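Local atomic coordinates of TetR/AcrR family transcriptional regulator (Bradyrhizobium diazoefficiens, PDB entry 6G8G), a protein that probably represses transcription as a dimeric TetR-family regulator and responds to flavonoids such as genistein, which it binds in its ligand pocket. Residues L130-L133 with F134-S137. Numbering follows the deposited sequence.
Sequences LARL and FYES. With NHE (2-[N-cyclohexylamino]ethane sulfonic acid), chain F.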
ATOM      1  N   LEU A 130       9.660   5.071 -15.878  1.00 52.24           N
ATOM      2  CA  LEU A 130       8.364   4.438 -16.052  1.00 55.64           C
ATOM      3  C   LEU A 130       7.590   4.343 -14.731  1.00 56.61           C
ATOM      4  O   LEU A 130       6.382   4.485 -14.686  1.00 61.18           O
ATOM      5  CB  LEU A 130       8.533   3.039 -16.601  1.00 59.53           C
ATOM      6  CG  LEU A 130       9.094   2.920 -18.015  1.00 59.74           C
ATOM      7  CD1 LEU A 130       9.397   1.453 -18.330  1.00 63.58           C
ATOM      8  CD2 LEU A 130       8.088   3.480 -18.990  1.00 60.66           C
ATOM      9  N   ALA A 131       8.280   4.061 -13.646  1.00 58.26           N
ATOM     10  CA  ALA A 131       7.607   3.921 -12.367  1.00 57.35           C
ATOM     11  C   ALA A 131       6.981   5.268 -12.001  1.00 55.40           C
ATOM     12  O   ALA A 131       5.855   5.349 -11.538  1.00 49.72           O
ATOM     13  CB  ALA A 131       8.602   3.468 -11.336  1.00 59.43           C
ATOM     14  N   ARG A 132       7.697   6.349 -12.245  1.00 55.39           N
ATOM     15  CA  ARG A 132       7.129   7.662 -11.931  1.00 55.61           C
ATOM     16  C   ARG A 132       6.035   8.046 -12.884  1.00 53.65           C
ATOM     17  O   ARG A 132       5.064   8.694 -12.517  1.00 56.75           O
ATOM     18  CB  ARG A 132       8.189   8.735 -11.937  1.00 58.74           C
ATOM     19  CG  ARG A 132       7.669  10.060 -11.427  1.00 65.03           C
ATOM     20  CD  ARG A 132       8.782  10.871 -10.805  1.00 74.21           C
ATOM     21  NE  ARG A 132       9.127  10.490  -9.435  1.00 77.15           N
ATOM     22  CZ  ARG A 132       8.338  10.686  -8.378  1.00 78.08           C
ATOM     23  NH1 ARG A 132       7.119  11.228  -8.514  1.00 78.10           N
ATOM     24  NH2 ARG A 132       8.760  10.314  -7.176  1.00 74.04           N
ATOM     25  N   LEU A 133       6.182   7.639 -14.125  1.00 55.91           N
ATOM     26  CA  LEU A 133       5.141   7.902 -15.100  1.00 58.90           C
ATOM     27  C   LEU A 133       3.814   7.266 -14.644  1.00 54.84           C
ATOM     28  O   LEU A 133       2.756   7.860 -14.777  1.00 48.94           O
ATOM     29  CB  LEU A 133       5.540   7.360 -16.476  1.00 58.44           C
ATOM     30  CG  LEU A 133       4.453   7.546 -17.538  1.00 58.02           C
ATOM     31  CD1 LEU A 133       4.157   9.007 -17.768  1.00 55.62           C
ATOM     32  CD2 LEU A 133       4.838   6.874 -18.831  1.00 60.77           C
ATOM     33  N   PHE A 134       3.892   6.043 -14.148  1.00 52.09           N
ATOM     34  CA  PHE A 134       2.716   5.383 -13.652  1.00 57.50           C
ATOM     35  C   PHE A 134       2.141   6.138 -12.458  1.00 61.47           C
ATOM     36  O   PHE A 134       0.947   6.456 -12.419  1.00 66.16           O
ATOM     37  CB  PHE A 134       3.013   3.934 -13.254  1.00 58.50           C
ATOM     38  CG  PHE A 134       1.913   3.329 -12.443  1.00 63.76           C
ATOM     39  CD1 PHE A 134       0.750   2.882 -13.057  1.00 63.93           C
ATOM     40  CD2 PHE A 134       1.997   3.290 -11.080  1.00 61.63           C
ATOM     41  CE1 PHE A 134      -0.275   2.357 -12.324  1.00 60.38           C
ATOM     42  CE2 PHE A 134       0.974   2.746 -10.338  1.00 63.77           C
ATOM     43  CZ  PHE A 134      -0.158   2.284 -10.961  1.00 61.64           C
ATOM     44  N   TYR A 135       2.996   6.445 -11.491  1.00 61.15           N
ATOM     45  CA  TYR A 135       2.550   7.176 -10.315  1.00 57.73           C
ATOM     46  C   TYR A 135       1.832   8.480 -10.672  1.00 56.75           C
ATOM     47  O   TYR A 135       0.754   8.739 -10.149  1.00 57.29           O
ATOM     48  CB  TYR A 135       3.703   7.465  -9.363  1.00 59.16           C
ATOM     49  CG  TYR A 135       3.244   8.248  -8.159  1.00 57.83           C
ATOM     50  CD1 TYR A 135       2.521   7.642  -7.143  1.00 60.53           C
ATOM     51  CD2 TYR A 135       3.474   9.606  -8.081  1.00 63.45           C
ATOM     52  CE1 TYR A 135       2.067   8.368  -6.064  1.00 62.73           C
ATOM     53  CE2 TYR A 135       3.020  10.360  -7.022  1.00 68.50           C
ATOM     54  CZ  TYR A 135       2.319   9.741  -6.013  1.00 70.17           C
ATOM     55  OH  TYR A 135       1.882  10.552  -4.984  1.00 81.66           O
ATOM     56  N   GLU A 136       2.408   9.274 -11.569  1.00 55.43           N
ATOM     57  CA  GLU A 136       1.854  10.599 -11.903  1.00 59.17           C
ATOM     58  C   GLU A 136       0.622  10.531 -12.773  1.00 56.63           C
ATOM     59  O   GLU A 136      -0.221  11.425 -12.731  1.00 55.39           O
ATOM     60  CB  GLU A 136       2.902  11.505 -12.554  1.00 64.89           C
ATOM     61  CG  GLU A 136       4.100  11.752 -11.635  1.00 73.60           C
ATOM     62  CD  GLU A 136       4.972  12.948 -12.004  1.00 78.71           C
ATOM     63  OE1 GLU A 136       4.975  13.333 -13.202  1.00 79.83           O
ATOM     64  OE2 GLU A 136       5.654  13.480 -11.079  1.00 73.66           O
ATOM     65  N   SER A 137       0.483   9.456 -13.524  1.00 57.24           N
ATOM     66  CA  SER A 137      -0.673   9.283 -14.414  1.00 57.32           C
ATOM     67  C   SER A 137      -1.870   8.674 -13.716  1.00 56.54           C
ATOM     68  O   SER A 137      -2.981   8.815 -14.178  1.00 56.04           O
ATOM     69  CB  SER A 137      -0.275   8.366 -15.567  1.00 57.51           C
ATOM     70  OG  SER A 137       0.840   8.899 -16.245  1.00 59.64           O
TER
HETATM   71  C3' NHE F1004       0.086  15.451  -2.579  1.00123.92           C
HETATM   72  C2' NHE F1004       0.825  14.283  -3.245  1.00122.68           C
HETATM   73  C1' NHE F1004       2.255  14.070  -2.750  1.00122.76           C
HETATM   74  C6' NHE F1004       2.333  14.177  -1.222  1.00124.37           C
HETATM   75  N   NHE F1004       2.705  12.752  -3.180  1.00120.23           N
HETATM   76  C1  NHE F1004       4.076  12.291  -3.015  1.00115.11           C
HETATM   77  C2  NHE F1004       4.921  12.656  -4.242  1.00113.92           C
HETATM   78  S   NHE F1004       6.509  12.110  -4.185  1.00100.73           S
HETATM   79  O1  NHE F1004       7.112  12.036  -5.702  1.00117.03           O
HETATM   80  O2  NHE F1004       7.341  13.022  -3.443  1.00 94.02           O
HETATM   81  O3  NHE F1004       6.564  10.784  -3.638  1.00100.92           O
HETATM   82  C5' NHE F1004       1.654  15.423  -0.640  1.00122.14           C
HETATM   83  C4' NHE F1004       0.194  15.503  -1.056  1.00120.02           C
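Arg132 and Glu136, one turn apart on helix 128-137, meet through a long salt bridge, Arg132 NH1 to Glu136 OE2 at 3.7 Å. OE2 lies at the edge of the guanidinium, near its plane, while the carboxylate is turned 73° against it. With CG opposite its own backbone N (chi1 -172°) and a bend at chi3, Arg132 carries its end forward along the helix toward Tyr135 and Glu136. The neighbouring edge, between NH1 and NH2, holds a bound NHE, a sulfonate buffer molecule probably from the crystallisation liquor. Its O1 accepts a bond from Arg132 NH2 at 2.8 Å and a weak one from NH1. Further along, the amine N of NHE donates a hydrogen bond to Tyr135 OH at 3.0 Å. Tyr135 OH also bonds to Glu178 of the second subunit, whose Leu182 packs on Tyr135.

Leu133 O takes two bonds from Ser137, from OG (2.6 Å) and from N (3.0 Å), which arrive from opposite faces of the carbonyl plane. Helical i+4 to i bonds from the N of Phe134, Tyr135 and Glu136 to the O of Leu130, Ala131 and Arg132 hold the backbone. Helix 128-137 belongs to the C-terminal domain, with Phe134 packed on helices 65-82 and 114-121. The charge of Arg132 is thus probably balanced by the sulfonate and, more distantly, by the Glu136 carboxylate, consistent with an anion-binding spot beside the subunit interface.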